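Long-range contact in N-acetyltransferase (Staphylococcus aureus subsp. aureus, PDB 4LUA), which probably transfers an acetyl group from acetyl-coenzyme A to an amine, as other GNAT-family N-acetyltransferases do: residues Q37-T42 / I86-V91. Numbering follows the deposited sequence.
Sequences QTMTDT and IKYNFV
M39 reaches across to Y88 and F90 of strand 83-91, setting its sulfur against both rings in a double Met-aromatic contact that packs the loop entering helix 41-48 onto this strand of the GNAT fold. Strand 83-91 pairs with strand 65-75, and at I86 it bonds to L119 of strand 117-123. The M39 chain is bent at chi2 (-73°), which places SD, and at chi3 (-67°), which places CE, both near the Y88 ring. SD lies 3.7 Å from Y88 CD1 and obliquely to the ring, 4.6 Å from its centroid, while CE reaches CD1 and CG. M39 and F90 run past one another in opposite directions, M39 CG within 3.8 Å of F90 CZ and SD, again oblique, 4.9 Å from the F90 centroid. Y18 and V22 of helix 15-25 also pack on M39. The Q37 side chain crosses that of Y88 at about a right angle, with OE1 3.8 Å from both CE1 and CD1 of Y88 and the amide and ring planes 53° apart; the backbone O of Q37 lies at the F90 ring edge, by CZ. The positive phi of Y88 interrupts the strand, consistent with the beta bulge where GNAT relatives bind acetyl-CoA through backbone amides. Here one water bridges the segments, donating to Q37 OE1 at 2.6 Å and accepting from Y88 N at 2.9 Å.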
ATOM      1  N   GLN A  37      -2.779   6.816  -9.085  1.00 28.89           N
ATOM      2  CA  GLN A  37      -3.222   5.922 -10.137  1.00 34.32           C
ATOM      3  C   GLN A  37      -4.662   5.518  -9.849  1.00 34.93           C
ATOM      4  O   GLN A  37      -5.072   5.323  -8.678  1.00 30.79           O
ATOM      5  CB  GLN A  37      -2.298   4.701 -10.284  1.00 43.73           C
ATOM      6  CG  GLN A  37      -2.402   3.681  -9.154  1.00 53.10           C
ATOM      7  CD  GLN A  37      -1.049   3.009  -8.841  1.00 55.04           C
ATOM      8  OE1 GLN A  37      -0.789   2.613  -7.692  1.00 38.97           O
ATOM      9  NE2 GLN A  37      -0.188   2.883  -9.863  1.00 54.50           N
ATOM     10  N   THR A  38      -5.422   5.420 -10.929  1.00 35.25           N
ATOM     11  CA  THR A  38      -6.812   5.031 -10.858  1.00 44.63           C
ATOM     12  C   THR A  38      -6.975   3.513 -10.834  1.00 43.32           C
ATOM     13  O   THR A  38      -6.183   2.770 -11.419  1.00 44.78           O
ATOM     14  CB  THR A  38      -7.559   5.664 -12.024  1.00 48.68           C
ATOM     15  OG1 THR A  38      -7.933   6.978 -11.614  1.00 55.30           O
ATOM     16  CG2 THR A  38      -8.801   4.876 -12.415  1.00 52.63           C
ATOM     17  N   MET A  39      -7.986   3.070 -10.097  1.00 44.45           N
ATOM     18  CA  MET A  39      -8.203   1.664  -9.840  1.00 41.56           C
ATOM     19  C   MET A  39      -9.365   1.218 -10.738  1.00 46.25           C
ATOM     20  O   MET A  39     -10.536   1.500 -10.463  1.00 51.66           O
ATOM     21  CB  MET A  39      -8.514   1.466  -8.353  1.00 35.88           C
ATOM     22  CG  MET A  39      -7.477   2.116  -7.426  1.00 40.68           C
ATOM     23  SD  MET A  39      -5.990   1.137  -7.500  1.00 42.57           S
ATOM     24  CE  MET A  39      -6.656  -0.272  -6.720  1.00 29.07           C
ATOM     25  N   THR A  40      -9.034   0.536 -11.828  1.00 42.52           N
ATOM     26  CA  THR A  40     -10.045   0.122 -12.782  1.00 43.52           C
ATOM     27  C   THR A  40     -10.761  -1.116 -12.252  1.00 46.86           C
ATOM     28  O   THR A  40     -10.223  -1.799 -11.381  1.00 39.85           O
ATOM     29  CB  THR A  40      -9.403  -0.227 -14.112  1.00 57.45           C
ATOM     30  OG1 THR A  40      -8.773  -1.514 -14.015  1.00 61.63           O
ATOM     31  CG2 THR A  40      -8.381   0.819 -14.468  1.00 54.99           C
ATOM     32  N   ASP A  41     -11.962  -1.410 -12.768  1.00 42.51           N
ATOM     33  CA  ASP A  41     -12.710  -2.591 -12.329  1.00 42.86           C
ATOM     34  C   ASP A  41     -11.899  -3.866 -12.551  1.00 42.55           C
ATOM     35  O   ASP A  41     -11.912  -4.792 -11.721  1.00 41.35           O
ATOM     36  CB  ASP A  41     -14.027  -2.761 -13.115  1.00 46.23           C
ATOM     37  CG  ASP A  41     -15.125  -1.799 -12.686  1.00 46.83           C
ATOM     38  OD1 ASP A  41     -14.938  -0.985 -11.758  1.00 44.67           O
ATOM     39  OD2 ASP A  41     -16.213  -1.868 -13.301  1.00 50.57           O
ATOM     40  N   THR A  42     -11.212  -3.937 -13.690  1.00 47.33           N
ATOM     41  CA  THR A  42     -10.433  -5.131 -13.996  1.00 48.57           C
ATOM     42  C   THR A  42      -9.306  -5.300 -12.979  1.00 44.81           C
ATOM     43  O   THR A  42      -9.088  -6.398 -12.456  1.00 42.99           O
ATOM     44  CB  THR A  42      -9.858  -5.081 -15.404  1.00 51.92           C
ATOM     45  OG1 THR A  42     -10.945  -5.068 -16.333  1.00 49.39           O
ATOM     46  CG2 THR A  42      -9.007  -6.310 -15.671  1.00 55.30           C
ATOM     47  N   ILE A  86       4.659  -3.441  -1.325  1.00 14.90           N
ATOM     48  CA  ILE A  86       3.397  -2.889  -0.807  1.00 15.10           C
ATOM     49  C   ILE A  86       2.875  -1.932  -1.861  1.00 14.95           C
ATOM     50  O   ILE A  86       3.638  -1.109  -2.395  1.00 16.53           O
ATOM     51  CB  ILE A  86       3.670  -2.141   0.524  1.00 13.42           C
ATOM     52  CG1 ILE A  86       4.174  -3.117   1.573  1.00 14.33           C
ATOM     53  CG2 ILE A  86       2.351  -1.382   0.965  1.00 15.85           C
ATOM     54  CD1 ILE A  86       4.749  -2.403   2.824  1.00 18.39           C
ATOM     55  N   LYS A  87       1.593  -2.094  -2.189  1.00 14.48           N
ATOM     56  CA  LYS A  87       0.931  -1.345  -3.266  1.00 15.00           C
ATOM     57  C   LYS A  87      -0.478  -0.976  -2.840  1.00 13.19           C
ATOM     58  O   LYS A  87      -1.049  -1.550  -1.885  1.00 15.31           O
ATOM     59  CB  LYS A  87       0.841  -2.243  -4.563  1.00 18.44           C
ATOM     60  CG  LYS A  87       2.228  -2.362  -5.167  1.00 26.41           C
ATOM     61  CD  LYS A  87       2.203  -3.059  -6.501  1.00 42.70           C
ATOM     62  CE  LYS A  87       2.312  -2.087  -7.655  1.00 50.79           C
ATOM     63  NZ  LYS A  87       1.908  -2.755  -8.931  1.00 56.58           N
ATOM     64  N   TYR A  88      -1.078  -0.073  -3.615  1.00 14.01           N
ATOM     65  CA  TYR A  88      -2.531   0.214  -3.500  1.00 14.49           C
ATOM     66  C   TYR A  88      -2.912   0.545  -2.062  1.00 15.80           C
ATOM     67  O   TYR A  88      -3.880  -0.003  -1.511  1.00 14.40           O
ATOM     68  CB  TYR A  88      -3.366  -0.965  -4.032  1.00 17.37           C
ATOM     69  CG  TYR A  88      -2.910  -1.369  -5.428  1.00 18.94           C
ATOM     70  CD1 TYR A  88      -2.787  -0.429  -6.440  1.00 22.30           C
ATOM     71  CD2 TYR A  88      -2.568  -2.685  -5.694  1.00 21.12           C
ATOM     72  CE1 TYR A  88      -2.346  -0.811  -7.718  1.00 23.97           C
ATOM     73  CE2 TYR A  88      -2.123  -3.063  -6.954  1.00 21.92           C
ATOM     74  CZ  TYR A  88      -2.004  -2.112  -7.938  1.00 24.92           C
ATOM     75  OH  TYR A  88      -1.571  -2.491  -9.208  1.00 28.79           O
ATOM     76  N   ASN A  89      -2.189   1.489  -1.479  1.00 13.21           N
ATOM     77  CA  ASN A  89      -2.413   1.868  -0.062  1.00 12.70           C
ATOM     78  C   ASN A  89      -3.253   3.126  -0.066  1.00 13.88           C
ATOM     79  O   ASN A  89      -2.762   4.229  -0.382  1.00 13.80           O
ATOM     80  CB  ASN A  89      -1.033   2.085   0.559  1.00 13.86           C
ATOM     81  CG  ASN A  89      -1.049   2.450   2.077  1.00 13.31           C
ATOM     82  OD1 ASN A  89      -0.092   3.061   2.553  1.00 13.33           O
ATOM     83  ND2 ASN A  89      -2.136   2.144   2.809  1.00 13.96           N
ATOM     84  N   PHE A  90      -4.554   2.969   0.214  1.00 13.48           N
ATOM     85  CA  PHE A  90      -5.466   4.121   0.296  1.00 14.81           C
ATOM     86  C   PHE A  90      -6.003   4.187   1.698  1.00 16.01           C
ATOM     87  O   PHE A  90      -6.533   3.187   2.211  1.00 15.40           O
ATOM     88  CB  PHE A  90      -6.647   3.913  -0.699  1.00 16.74           C
ATOM     89  CG  PHE A  90      -6.210   3.911  -2.138  1.00 14.75           C
ATOM     90  CD1 PHE A  90      -6.191   5.071  -2.888  1.00 16.67           C
ATOM     91  CD2 PHE A  90      -5.835   2.710  -2.732  1.00 16.33           C
ATOM     92  CE1 PHE A  90      -5.770   5.073  -4.244  1.00 18.73           C
ATOM     93  CE2 PHE A  90      -5.419   2.694  -4.079  1.00 16.00           C
ATOM     94  CZ  PHE A  90      -5.395   3.858  -4.834  1.00 18.00           C
ATOM     95  N   VAL A  91      -5.861   5.354   2.338  1.00 14.50           N
ATOM     96  CA  VAL A  91      -6.214   5.473   3.757  1.00 15.02           C
ATOM     97  C   VAL A  91      -7.111   6.697   3.913  1.00 16.77           C
ATOM     98  O   VAL A  91      -6.719   7.783   3.482  1.00 17.99           O
ATOM     99  CB  VAL A  91      -4.958   5.762   4.582  1.00 18.19           C
ATOM    100  CG1 VAL A  91      -5.318   5.763   6.070  1.00 16.75           C
ATOM    101  CG2 VAL A  91      -3.850   4.812   4.231  1.00 22.94           C
TER
HETATM  102  O   HOH W   1       0.356   1.407  -5.632  1.00 24.14           O